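Local coordinates for protein serine hydrolase CCSP0084 (Cycloclasticus sp. P1, PDB 4I3F) that probably hydrolyses ester bonds and the carbon-carbon bonds of meta-cleavage products, as a serine hydrolase of the alpha/beta hydrolase fold, at residues A[36-41]-A[112-117]; A[46-51]-A[105-110]; A[53-58]-A[165-170]; A[82-87]-A[215-220]; A[242-247]-A[294-299]. All coordinates share one frame; numbering follows the deposited sequence.

Contact 1. Residues A[36-41]-A[112-117]; sequences LNEAGT and DAKGIE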
# COMPACT_ATOMS: atom_id res chain seq x y z
N LEU A 36 2.65 14.76 -0.93
CA LEU A 36 2.62 14.06 -2.21
C LEU A 36 3.98 14.00 -2.87
O LEU A 36 4.67 15.01 -3.00
CB LEU A 36 1.64 14.77 -3.14
CG LEU A 36 1.51 14.19 -4.54
CD1 LEU A 36 0.86 12.82 -4.50
CD2 LEU A 36 0.75 15.14 -5.45
N ASN A 37 4.38 12.80 -3.29
CA ASN A 37 5.53 12.66 -4.18
C ASN A 37 5.05 12.47 -5.62
O ASN A 37 4.10 11.72 -5.86
CB ASN A 37 6.36 11.44 -3.78
CG ASN A 37 6.86 11.53 -2.35
OD1 ASN A 37 7.87 12.16 -2.07
ND2 ASN A 37 6.16 10.86 -1.43
N GLU A 38 5.70 13.14 -6.57
CA GLU A 38 5.35 13.01 -7.98
C GLU A 38 6.59 12.83 -8.86
O GLU A 38 7.65 13.39 -8.58
CB GLU A 38 4.62 14.26 -8.48
CG GLU A 38 3.13 14.26 -8.25
CD GLU A 38 2.48 15.50 -8.83
OE1 GLU A 38 2.62 16.58 -8.22
OE2 GLU A 38 1.86 15.39 -9.91
N ALA A 39 6.44 12.08 -9.94
CA ALA A 39 7.49 12.02 -10.95
C ALA A 39 6.83 11.82 -12.31
O ALA A 39 5.67 11.40 -12.37
CB ALA A 39 8.47 10.91 -10.65
N GLY A 40 7.56 12.10 -13.38
CA GLY A 40 7.03 11.94 -14.73
C GLY A 40 5.82 12.83 -14.96
O GLY A 40 4.87 12.44 -15.63
N THR A 41 5.87 14.05 -14.43
CA THR A 41 4.70 14.92 -14.44
C THR A 41 4.31 15.39 -15.85
O THR A 41 3.20 15.90 -16.05
CB THR A 41 4.88 16.13 -13.51
OG1 THR A 41 6.05 16.87 -13.88
CG2 THR A 41 5.02 15.67 -12.06
N ASP A 112 -8.97 14.77 -7.69
CA ASP A 112 -9.72 15.96 -8.04
C ASP A 112 -8.82 17.20 -8.00
O ASP A 112 -8.90 18.08 -8.85
CB ASP A 112 -10.90 16.16 -7.08
CG ASP A 112 -12.05 15.19 -7.34
OD1 ASP A 112 -12.02 14.46 -8.36
OD2 ASP A 112 -12.99 15.19 -6.51
N ALA A 113 -7.95 17.25 -6.99
CA ALA A 113 -7.02 18.36 -6.79
C ALA A 113 -5.96 18.46 -7.88
O ALA A 113 -5.37 19.52 -8.10
CB ALA A 113 -6.37 18.22 -5.44
N LYS A 114 -5.69 17.33 -8.55
CA LYS A 114 -4.71 17.28 -9.62
C LYS A 114 -5.37 17.31 -11.00
O LYS A 114 -4.68 17.28 -12.03
CB LYS A 114 -3.85 16.01 -9.49
CG LYS A 114 -3.08 15.92 -8.19
CD LYS A 114 -2.15 17.11 -8.00
CE LYS A 114 -0.87 16.96 -8.79
NZ LYS A 114 0.11 18.06 -8.49
N GLY A 115 -6.70 17.39 -11.02
CA GLY A 115 -7.44 17.40 -12.28
C GLY A 115 -7.33 16.12 -13.08
O GLY A 115 -7.45 16.14 -14.31
N ILE A 116 -7.10 15.00 -12.39
CA ILE A 116 -6.96 13.71 -13.05
C ILE A 116 -8.28 12.94 -13.00
O ILE A 116 -8.75 12.57 -11.93
CB ILE A 116 -5.84 12.87 -12.40
CG1 ILE A 116 -4.48 13.53 -12.64
CG2 ILE A 116 -5.87 11.43 -12.93
CD1 ILE A 116 -3.33 12.92 -11.82
N GLU A 117 -8.86 12.68 -14.17
CA GLU A 117 -10.16 12.01 -14.22
C GLU A 117 -10.03 10.50 -13.99
O GLU A 117 -10.80 9.92 -13.22
CB GLU A 117 -10.89 12.32 -15.52
CG GLU A 117 -12.26 11.63 -15.65
CD GLU A 117 -13.22 11.94 -14.49
OE1 GLU A 117 -13.11 13.03 -13.88
OE2 GLU A 117 -14.08 11.08 -14.19
O HOH W 1 1.44 17.30 -11.47

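Contact 2. Residues A[46-51]-A[105-110]; sequences SILLLH and QQQIDL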
# COMPACT_ATOMS: atom_id res chain seq x y z
N SER A 46 -1.41 8.38 -15.88
CA SER A 46 -0.92 8.40 -14.50
C SER A 46 -1.04 7.06 -13.78
O SER A 46 -1.84 6.20 -14.16
CB SER A 46 -1.62 9.50 -13.69
OG SER A 46 -3.02 9.28 -13.62
N ILE A 47 -0.22 6.90 -12.74
CA ILE A 47 -0.31 5.77 -11.82
C ILE A 47 -0.30 6.34 -10.41
O ILE A 47 0.57 7.14 -10.06
CB ILE A 47 0.89 4.81 -11.94
CG1 ILE A 47 1.09 4.34 -13.38
CG2 ILE A 47 0.71 3.61 -11.02
CD1 ILE A 47 2.40 3.55 -13.57
N LEU A 48 -1.30 5.96 -9.61
CA LEU A 48 -1.38 6.34 -8.20
C LEU A 48 -0.87 5.15 -7.40
O LEU A 48 -1.39 4.04 -7.54
CB LEU A 48 -2.84 6.63 -7.82
CG LEU A 48 -3.13 6.93 -6.34
CD1 LEU A 48 -2.41 8.19 -5.89
CD2 LEU A 48 -4.63 7.06 -6.09
N LEU A 49 0.16 5.36 -6.58
CA LEU A 49 0.76 4.27 -5.82
C LEU A 49 0.46 4.43 -4.34
O LEU A 49 0.76 5.48 -3.75
CB LEU A 49 2.28 4.21 -6.04
CG LEU A 49 2.70 3.88 -7.48
CD1 LEU A 49 3.10 5.15 -8.21
CD2 LEU A 49 3.81 2.85 -7.53
N LEU A 50 -0.13 3.40 -3.74
CA LEU A 50 -0.57 3.47 -2.35
C LEU A 50 0.23 2.50 -1.49
O LEU A 50 0.19 1.28 -1.70
CB LEU A 50 -2.08 3.18 -2.24
CG LEU A 50 -3.00 4.10 -3.05
CD1 LEU A 50 -4.47 3.76 -2.81
CD2 LEU A 50 -2.73 5.56 -2.69
N HIS A 51 0.96 3.05 -0.51
CA HIS A 51 1.88 2.28 0.32
C HIS A 51 1.19 1.39 1.38
O HIS A 51 -0.03 1.44 1.53
CB HIS A 51 2.86 3.24 0.99
CG HIS A 51 2.24 4.11 2.04
ND1 HIS A 51 2.09 5.47 1.89
CD2 HIS A 51 1.77 3.81 3.27
CE1 HIS A 51 1.54 5.97 2.99
NE2 HIS A 51 1.33 4.98 3.84
N GLN A 105 -11.66 8.51 0.46
CA GLN A 105 -11.96 9.89 0.09
C GLN A 105 -10.68 10.70 -0.16
O GLN A 105 -10.65 11.58 -1.02
CB GLN A 105 -12.85 10.58 1.13
CG GLN A 105 -13.42 11.92 0.66
CD GLN A 105 -14.30 11.77 -0.58
OE1 GLN A 105 -15.19 10.93 -0.62
NE2 GLN A 105 -14.05 12.60 -1.59
N GLN A 106 -9.63 10.40 0.58
CA GLN A 106 -8.35 11.08 0.37
C GLN A 106 -7.86 10.94 -1.07
O GLN A 106 -7.40 11.91 -1.68
CB GLN A 106 -7.28 10.54 1.33
CG GLN A 106 -5.89 11.17 1.09
CD GLN A 106 -4.79 10.50 1.87
OE1 GLN A 106 -4.92 9.35 2.30
NE2 GLN A 106 -3.68 11.21 2.06
N GLN A 107 -7.97 9.74 -1.64
CA GLN A 107 -7.45 9.53 -2.98
C GLN A 107 -8.32 10.20 -4.03
O GLN A 107 -7.81 10.71 -5.03
CB GLN A 107 -7.29 8.03 -3.29
CG GLN A 107 -6.41 7.28 -2.29
CD GLN A 107 -5.17 8.06 -1.90
OE1 GLN A 107 -4.48 8.63 -2.74
NE2 GLN A 107 -4.88 8.09 -0.61
N ILE A 108 -9.63 10.21 -3.80
CA ILE A 108 -10.54 10.93 -4.69
C ILE A 108 -10.26 12.44 -4.62
O ILE A 108 -10.19 13.11 -5.66
CB ILE A 108 -12.01 10.66 -4.34
CG1 ILE A 108 -12.32 9.17 -4.49
CG2 ILE A 108 -12.94 11.49 -5.22
CD1 ILE A 108 -12.06 8.64 -5.89
N ASP A 109 -10.10 12.95 -3.41
CA ASP A 109 -9.77 14.37 -3.21
C ASP A 109 -8.43 14.73 -3.84
O ASP A 109 -8.25 15.84 -4.33
CB ASP A 109 -9.75 14.72 -1.73
CG ASP A 109 -11.13 14.72 -1.10
OD1 ASP A 109 -12.14 14.77 -1.85
OD2 ASP A 109 -11.21 14.67 0.15
N LEU A 110 -7.48 13.79 -3.83
CA LEU A 110 -6.18 14.00 -4.47
C LEU A 110 -6.32 14.07 -5.99
O LEU A 110 -5.80 14.99 -6.62
CB LEU A 110 -5.21 12.89 -4.08
CG LEU A 110 -3.81 12.88 -4.71
CD1 LEU A 110 -3.07 14.18 -4.42
CD2 LEU A 110 -2.98 11.69 -4.23

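Contact 3. Residues A[53-58]-A[165-170]; sequences SGPGAN and WEFYKD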
# COMPACT_ATOMS: atom_id res chain seq x y z
N SER A 53 1.26 -0.66 5.49
CA SER A 53 1.03 -0.20 6.86
C SER A 53 2.05 -0.69 7.89
O SER A 53 1.69 -0.96 9.04
CB SER A 53 -0.39 -0.57 7.30
OG SER A 53 -0.64 -1.96 7.11
N GLY A 54 3.31 -0.80 7.49
CA GLY A 54 4.35 -1.03 8.48
C GLY A 54 4.40 0.18 9.39
O GLY A 54 4.04 1.28 8.97
N PRO A 55 4.81 -0.00 10.65
CA PRO A 55 4.97 1.19 11.49
C PRO A 55 5.97 2.17 10.86
O PRO A 55 7.01 1.76 10.36
CB PRO A 55 5.55 0.62 12.79
CG PRO A 55 5.02 -0.78 12.84
CD PRO A 55 4.95 -1.26 11.42
N GLY A 56 5.62 3.45 10.85
CA GLY A 56 6.49 4.43 10.22
C GLY A 56 6.43 4.41 8.71
O GLY A 56 7.24 5.06 8.04
N ALA A 57 5.49 3.66 8.15
CA ALA A 57 5.33 3.61 6.70
C ALA A 57 5.07 4.99 6.10
O ALA A 57 4.43 5.84 6.72
CB ALA A 57 4.20 2.67 6.31
N ASN A 58 5.58 5.20 4.89
CA ASN A 58 5.25 6.37 4.09
C ASN A 58 5.41 6.04 2.62
O ASN A 58 5.80 4.92 2.27
CB ASN A 58 6.04 7.63 4.54
CG ASN A 58 7.53 7.59 4.16
OD1 ASN A 58 8.24 8.59 4.29
ND2 ASN A 58 8.01 6.45 3.69
N TRP A 165 0.69 -4.33 13.30
CA TRP A 165 -0.43 -3.44 13.64
C TRP A 165 -0.52 -3.16 15.14
O TRP A 165 -1.11 -2.15 15.55
CB TRP A 165 -1.75 -4.00 13.10
CG TRP A 165 -1.94 -3.82 11.62
CD1 TRP A 165 -1.07 -3.24 10.74
CD2 TRP A 165 -3.09 -4.22 10.85
NE1 TRP A 165 -1.61 -3.25 9.46
CE2 TRP A 165 -2.85 -3.84 9.51
CE3 TRP A 165 -4.29 -4.86 11.16
CZ2 TRP A 165 -3.77 -4.09 8.49
CZ3 TRP A 165 -5.21 -5.10 10.14
CH2 TRP A 165 -4.94 -4.71 8.82
N GLU A 166 0.06 -4.03 15.95
CA GLU A 166 0.02 -3.85 17.40
C GLU A 166 1.42 -3.55 17.96
O GLU A 166 1.67 -3.75 19.13
CB GLU A 166 -0.60 -5.07 18.08
CG GLU A 166 -1.97 -5.46 17.49
CD GLU A 166 -2.64 -6.61 18.22
OE1 GLU A 166 -2.21 -6.94 19.35
OE2 GLU A 166 -3.60 -7.19 17.67
N PHE A 167 2.32 -3.08 17.09
CA PHE A 167 3.67 -2.68 17.47
C PHE A 167 3.72 -1.77 18.70
O PHE A 167 4.54 -1.97 19.59
CB PHE A 167 4.35 -1.98 16.28
CG PHE A 167 5.67 -1.32 16.62
CD1 PHE A 167 6.85 -2.05 16.67
CD2 PHE A 167 5.72 0.05 16.86
CE1 PHE A 167 8.06 -1.44 16.98
CE2 PHE A 167 6.92 0.67 17.17
CZ PHE A 167 8.09 -0.07 17.23
N TYR A 168 2.86 -0.76 18.75
CA TYR A 168 2.97 0.23 19.82
C TYR A 168 2.52 -0.24 21.20
O TYR A 168 2.60 0.51 22.17
CB TYR A 168 2.27 1.53 19.43
CG TYR A 168 2.95 2.29 18.32
CD1 TYR A 168 4.12 3.00 18.54
CD2 TYR A 168 2.40 2.33 17.04
CE1 TYR A 168 4.74 3.71 17.52
CE2 TYR A 168 3.00 3.03 16.02
CZ TYR A 168 4.17 3.73 16.27
OH TYR A 168 4.76 4.43 15.24
N LYS A 169 2.07 -1.49 21.31
CA LYS A 169 1.85 -2.09 22.62
C LYS A 169 3.19 -2.30 23.33
O LYS A 169 3.27 -2.25 24.56
CB LYS A 169 1.13 -3.44 22.49
CG LYS A 169 -0.34 -3.34 22.10
CD LYS A 169 -0.97 -4.72 22.07
CE LYS A 169 -2.46 -4.65 21.75
NZ LYS A 169 -2.71 -3.92 20.47
N ASP A 170 4.23 -2.54 22.54
CA ASP A 170 5.57 -2.79 23.06
C ASP A 170 6.62 -2.29 22.07
O ASP A 170 7.34 -3.10 21.48
CB ASP A 170 5.79 -4.29 23.24
CG ASP A 170 5.31 -4.79 24.58
OD1 ASP A 170 6.11 -4.77 25.54
OD2 ASP A 170 4.13 -5.19 24.69
O HOH W 2 3.84 4.07 12.53

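Contact 4. Residues A[82-87]-A[215-220]; sequences AGFGLS and EAMFSG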
# COMPACT_ATOMS: atom_id res chain seq x y z
N ALA A 82 -3.34 9.02 4.64
CA ALA A 82 -3.76 9.76 5.82
C ALA A 82 -3.41 9.01 7.10
O ALA A 82 -3.61 7.79 7.19
CB ALA A 82 -5.25 10.08 5.76
N GLY A 83 -2.85 9.73 8.07
CA GLY A 83 -2.42 9.12 9.31
C GLY A 83 -0.98 8.64 9.28
O GLY A 83 -0.42 8.30 10.32
N PHE A 84 -0.39 8.58 8.09
CA PHE A 84 1.00 8.11 7.95
C PHE A 84 1.87 9.27 7.51
O PHE A 84 1.39 10.19 6.85
CB PHE A 84 1.11 7.03 6.88
CG PHE A 84 0.47 5.72 7.25
CD1 PHE A 84 1.20 4.74 7.89
CD2 PHE A 84 -0.86 5.47 6.94
CE1 PHE A 84 0.62 3.52 8.23
CE2 PHE A 84 -1.46 4.26 7.28
CZ PHE A 84 -0.71 3.29 7.93
N GLY A 85 3.15 9.21 7.87
CA GLY A 85 4.13 10.18 7.40
C GLY A 85 3.72 11.62 7.61
O GLY A 85 3.34 12.00 8.71
N LEU A 86 3.75 12.41 6.54
CA LEU A 86 3.44 13.83 6.63
C LEU A 86 2.02 14.14 6.16
O LEU A 86 1.71 15.27 5.76
CB LEU A 86 4.45 14.65 5.83
CG LEU A 86 5.88 14.57 6.36
CD1 LEU A 86 6.83 15.25 5.39
CD2 LEU A 86 5.97 15.21 7.73
N SER A 87 1.15 13.13 6.22
CA SER A 87 -0.27 13.34 5.93
C SER A 87 -1.14 13.10 7.17
O SER A 87 -2.14 12.38 7.11
CB SER A 87 -0.72 12.43 4.79
OG SER A 87 -0.09 12.80 3.57
N GLU A 215 -1.97 4.06 16.06
CA GLU A 215 -2.69 3.37 17.13
C GLU A 215 -4.20 3.46 16.93
O GLU A 215 -4.94 2.52 17.25
CB GLU A 215 -2.31 3.95 18.50
CG GLU A 215 -0.86 3.69 18.91
CD GLU A 215 -0.51 4.33 20.25
OE1 GLU A 215 0.23 3.70 21.03
OE2 GLU A 215 -0.96 5.47 20.51
N ALA A 216 -4.65 4.58 16.39
CA ALA A 216 -6.08 4.81 16.20
C ALA A 216 -6.65 4.00 15.03
O ALA A 216 -7.83 3.63 15.05
CB ALA A 216 -6.37 6.29 16.03
N MET A 217 -5.82 3.75 14.02
CA MET A 217 -6.24 3.00 12.83
C MET A 217 -6.64 1.58 13.13
O MET A 217 -7.54 1.04 12.48
CB MET A 217 -5.10 2.91 11.84
CG MET A 217 -4.70 4.19 11.24
SD MET A 217 -3.14 3.96 10.37
CE MET A 217 -2.79 5.70 10.08
N PHE A 218 -5.93 0.96 14.06
CA PHE A 218 -6.12 -0.46 14.33
C PHE A 218 -6.46 -0.67 15.80
O PHE A 218 -6.12 -1.70 16.38
CB PHE A 218 -4.89 -1.25 13.90
CG PHE A 218 -4.47 -0.96 12.48
CD1 PHE A 218 -5.27 -1.36 11.42
CD2 PHE A 218 -3.30 -0.26 12.21
CE1 PHE A 218 -4.91 -1.08 10.11
CE2 PHE A 218 -2.92 0.02 10.90
CZ PHE A 218 -3.73 -0.40 9.85
N SER A 219 -7.18 0.30 16.36
CA SER A 219 -7.56 0.28 17.78
C SER A 219 -8.49 -0.88 18.14
O SER A 219 -8.59 -1.27 19.30
CB SER A 219 -8.23 1.61 18.16
OG SER A 219 -9.39 1.84 17.38
N GLY A 220 -9.18 -1.43 17.14
CA GLY A 220 -10.08 -2.54 17.38
C GLY A 220 -9.34 -3.87 17.44
O GLY A 220 -9.93 -4.90 17.74

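Contact 5. Residues A[242-247]-A[294-299]; sequences QMLVTH and KLFFDG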
# COMPACT_ATOMS: atom_id res chain seq x y z
N GLN A 242 -9.43 -4.32 -15.21
CA GLN A 242 -8.31 -5.21 -15.51
C GLN A 242 -7.31 -5.10 -14.36
O GLN A 242 -6.92 -3.99 -13.98
CB GLN A 242 -7.65 -4.83 -16.83
CG GLN A 242 -8.60 -4.81 -18.02
CD GLN A 242 -9.12 -6.19 -18.38
OE1 GLN A 242 -8.41 -7.18 -18.25
NE2 GLN A 242 -10.36 -6.25 -18.84
N MET A 243 -6.92 -6.24 -13.81
CA MET A 243 -6.15 -6.24 -12.57
C MET A 243 -5.03 -7.26 -12.60
O MET A 243 -5.15 -8.32 -13.23
CB MET A 243 -7.09 -6.52 -11.39
CG MET A 243 -6.43 -6.46 -10.02
SD MET A 243 -7.61 -6.92 -8.73
CE MET A 243 -8.69 -5.50 -8.70
N LEU A 244 -3.93 -6.93 -11.93
CA LEU A 244 -2.87 -7.88 -11.65
C LEU A 244 -2.66 -7.95 -10.15
O LEU A 244 -2.33 -6.95 -9.51
CB LEU A 244 -1.56 -7.47 -12.34
CG LEU A 244 -0.35 -8.36 -12.03
CD1 LEU A 244 -0.57 -9.80 -12.46
CD2 LEU A 244 0.90 -7.78 -12.70
N VAL A 245 -2.88 -9.14 -9.57
CA VAL A 245 -2.62 -9.35 -8.15
C VAL A 245 -1.26 -10.02 -8.02
O VAL A 245 -1.06 -11.11 -8.56
CB VAL A 245 -3.70 -10.24 -7.52
CG1 VAL A 245 -3.38 -10.50 -6.04
CG2 VAL A 245 -5.09 -9.59 -7.69
N THR A 246 -0.33 -9.37 -7.33
CA THR A 246 0.98 -9.97 -7.09
C THR A 246 1.10 -10.32 -5.62
O THR A 246 0.53 -9.64 -4.77
CB THR A 246 2.13 -9.05 -7.51
OG1 THR A 246 2.17 -7.88 -6.68
CG2 THR A 246 1.97 -8.64 -8.97
N HIS A 247 1.83 -11.38 -5.32
CA HIS A 247 1.96 -11.81 -3.93
C HIS A 247 3.24 -12.59 -3.74
O HIS A 247 3.69 -13.30 -4.64
CB HIS A 247 0.78 -12.69 -3.54
CG HIS A 247 0.38 -12.57 -2.11
ND1 HIS A 247 -0.73 -11.86 -1.70
CD2 HIS A 247 0.93 -13.09 -0.98
CE1 HIS A 247 -0.84 -11.92 -0.39
NE2 HIS A 247 0.15 -12.67 0.08
N LYS A 294 5.11 -2.43 -14.87
CA LYS A 294 5.15 -1.56 -16.03
C LYS A 294 4.56 -2.23 -17.27
O LYS A 294 3.72 -1.65 -17.96
CB LYS A 294 6.58 -1.11 -16.33
CG LYS A 294 6.67 -0.18 -17.53
CD LYS A 294 8.10 -0.02 -18.04
CE LYS A 294 8.17 0.90 -19.25
NZ LYS A 294 7.81 0.23 -20.53
N LEU A 295 5.01 -3.46 -17.54
CA LEU A 295 4.53 -4.17 -18.72
C LEU A 295 3.04 -4.45 -18.63
O LEU A 295 2.36 -4.49 -19.66
CB LEU A 295 5.32 -5.47 -18.92
CG LEU A 295 6.82 -5.28 -19.18
CD1 LEU A 295 7.55 -6.60 -19.01
CD2 LEU A 295 7.07 -4.69 -20.55
N PHE A 296 2.52 -4.65 -17.42
CA PHE A 296 1.08 -4.83 -17.26
C PHE A 296 0.34 -3.55 -17.67
O PHE A 296 -0.60 -3.59 -18.46
CB PHE A 296 0.73 -5.25 -15.83
CG PHE A 296 -0.76 -5.38 -15.60
CD1 PHE A 296 -1.48 -6.41 -16.18
CD2 PHE A 296 -1.43 -4.46 -14.81
CE1 PHE A 296 -2.85 -6.53 -15.97
CE2 PHE A 296 -2.80 -4.57 -14.60
CZ PHE A 296 -3.51 -5.60 -15.18
N PHE A 297 0.77 -2.41 -17.14
CA PHE A 297 0.15 -1.14 -17.51
C PHE A 297 0.36 -0.82 -18.99
O PHE A 297 -0.47 -0.17 -19.63
CB PHE A 297 0.65 0.01 -16.62
CG PHE A 297 0.15 -0.06 -15.19
CD1 PHE A 297 -1.16 -0.42 -14.90
CD2 PHE A 297 1.00 0.24 -14.13
CE1 PHE A 297 -1.61 -0.48 -13.57
CE2 PHE A 297 0.56 0.19 -12.81
CZ PHE A 297 -0.75 -0.17 -12.53
N ASP A 298 1.48 -1.29 -19.55
CA ASP A 298 1.78 -1.08 -20.96
C ASP A 298 0.82 -1.85 -21.86
O ASP A 298 0.63 -1.49 -23.02
CB ASP A 298 3.21 -1.51 -21.31
CG ASP A 298 4.28 -0.53 -20.82
OD1 ASP A 298 3.95 0.58 -20.34
OD2 ASP A 298 5.47 -0.88 -20.94
N GLY A 299 0.23 -2.92 -21.34
CA GLY A 299 -0.71 -3.72 -22.12
C GLY A 299 -0.11 -5.02 -22.62
O GLY A 299 -0.71 -5.70 -23.45

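Contact 1. Residues A[36-41]-A[112-117]
E38 OE2 is gripped by two partners, a water molecule and the ring nitrogen NE2 of H75, while the other carboxylate oxygen turns to K114. Across the contact that bond is a salt bridge, with K114 NZ 2.9 Å from E38 OE1. The donor does not lie in the carboxylate plane but stands above it, 36° out. The water donates to E38 OE2 and receives a weak bond from K114 NZ at 3.4 Å, closing a small bridge beside the direct one. K114 leaves the chain just before G115, whose positive phi ends helix 96-113 in a Schellman motif. Bends at chi2 and chi3 of K114 (-58° and -80°) bring its ammonium round to E38, which comes from the opposite direction, off strand 32-39. Lower down the lysine, K114 CE meets L36 CD2 tip to tip at 4.1 Å, and the side chain also touches I27 and L77 of the flanking strands. With an alanine here instead of E38, K114 would probably lose its charge partner and H75 a hydrogen-bonding partner, and the lysine end is likely to be held less firmly. The chemistry is that of a charge pair tying the end of a helix to the sheet it covers; the carboxylate would probably favour a protonated H75, an effect partly offset by the nearby ammonium.

Contact 2. Residues A[46-51]-A[105-110]
Helix 96-113 packs on the central sheet of the alpha/beta hydrolase fold through strand 46-50, where L48 meets Q107 and L110, and L50 meets Q107. The closest approach is made by an amide oxygen: Q107 OE1 comes to 3.5 Å from L50 CD2 and to 3.7 Å from L48 CD2. Q107 bends at chi2 (-42°), which folds the amide back over the leucines. L50 and Q107 slide past each other in opposite directions, whereas L48 meets both helix residues at a slant. One turn of helix further on, L110 CD2 touches L48 CD1 at 3.9 Å, a purely apolar contact. L48 reaches that methyl because its CG is anti to the backbone N (chi1 175°), which sends the branch out toward the helix. Strand and helix run nearly antiparallel, at 151°, with their axes 11.4 Å apart, the relation expected where a helix covers a parallel part of the sheet. P79 of the neighbouring strand 75-79 touches L48, Q107 and L110, while L134 of helix 126-137 touches Q107. Q107 OE1 is buried by the contact and has no hydrogen-bonding partner in the model, so leucine methyls lie against an oxygen that presumably pays a desolvation cost. The preceding glutamine, Q106, is better satisfied, its amide bonded to the backbone of A82 and D80 and to the hydroxyl of T34.

Contact 3. Residues A[53-58]-A[165-170]
A type II beta turn from G54 to A57, closed by the bond from A57 N to G54 O at 2.9 Å, presents P55 to the 3-10 segment 167-169, with the P55 and F167 CA atoms 7.2 Å apart. The turn belongs to the loop that follows strand 46-50 in the alpha/beta hydrolase fold, and the other partner lies in the helical region between strands 142-148 and 243-248, where this family carries its cap. G56, in the third position of the turn, has positive phi, which favours glycine. P55 CG rests 3.7 Å from F167 CB and 3.9 Å from F167 CG, the two side chains meeting at a slant. With CG anti to the backbone N (chi1 170°), the F167 ring is directed so that CD2 also comes near P55. L179 of helix 173-182 touches both residues and adds to the apolar cluster. Within 165-170, F167 CD2 lies over the centre of one face of the Y168 ring. That tyrosine joins the turn through a water, which donates to Y168 OH and accepts from G56 N, while the same OH also bonds V205 O. The direct polar link is at S53, ahead of the turn: the W165 indole, stacked on F218, sends its NE1 hydrogen to S53 OG over 2.9 Å, nearly straight at 169° and with the hydroxyl oxygen only 7° out of the ring plane.

Contact 4. Residues A[82-87]-A[215-220]
The loop after strand 75-79, here 82-87, meets the end of helix 208-217 through a Met-aromatic contact between M217 and F84. The methionine lays its last two atoms against the phenylalanine ring. CE stands over one face, 3.9 Å from the F84 ring centroid and 28° off the normal, a CH-pi contact, while SD is more oblique at 4.2 Å from the same centroid. The closest pair is M217 CE and F84 CE2, at 3.4 Å. Beyond CG the methionine chain is extended, which carries the methyl across to the loop backbone, where M217 CE also lies 3.5 Å from G83 CA. A side chain on G83 would collide with that methyl, and its phi of 90° calls for glycine in any case. In the alpha/beta hydrolase fold this joins a loop leaving the C-terminal end of strand 75-79 to a helix of the cap region, inserted between strands 142-148 and 243-248. The loop is itself folded by a type II' turn from F84 to S87. Without the F84 ring, as with an alanine here, a gap would probably open beside the M217 methyl, leaving the thioether freer to turn. Around the pair, H51 meets the F84 ring edge-to-face, and W99 and W103 of helix 96-113 touch M217.

Contact 5. Residues A[242-247]-A[294-299]
The F296 ring takes L244 CB over the centre of one face, while at its edge, close to the ring plane, stands the carbonyl carbon of Q242. The CH-pi contact is almost perfectly centred: L244 CB is 3.7 Å from the F296 centroid and only 2° off the ring normal. The far end of the ring reaches the strand backbone itself, with F296 CZ 3.4 Å from M243 C and 3.5 Å from L244 N, so the phenylalanine presses on the peptide link between these two residues as well as on a side chain. Both side chains have CG anti to the backbone N, and they slide past each other in opposite directions. As a result L244 CD2 comes back along the phenylalanine stem, to 4.0 Å from F296 CB. The helix involved, 286-298, is the last of the chain and packs on strand 243-248 of the central sheet, as a C-terminal helix does in the alpha/beta hydrolase fold. L292, a turn earlier on that helix, also touches L244, and V146 of the adjacent strand 142-148 touches F296. The peptide beside CZ is already engaged in the sheet, since L244 makes backbone bonds with A145 and L147. Just past F296 the helix ends at G299 in a Schellman motif, and within the helix K294 NZ forms a salt bridge to the syn lone pair of D298 OD2 at 2.6 Å. No hydrogen bond crosses between the two segments, so helix and strand are held here by dispersion and ring-face contact, adhesion that depends on close shape fit.

How the contacts relate
Contacts 1, 2 and 5 fix helices to the one mixed sheet, whereas contacts 3 and 4 join loops to the cap-like helical region. Contacts 1 and 2 share helix 96-113, have centres about 9 Å apart and touch through L36 and L110; along the chain the segments of contact 2 fall between those of contact 1. Contacts 3 and 4 are also about 9 Å apart between centres and meet where Y168 packs on E215. Contact 2 reaches contact 4 through Q106 and A82. Contact 5 comes last in sequence, about 28 Å from contact 4 between centres. Contacts 3 and 4, whose segments alternate along the chain, thus join the probable cap to loops leaving the sheet, and the final helix closes the fold.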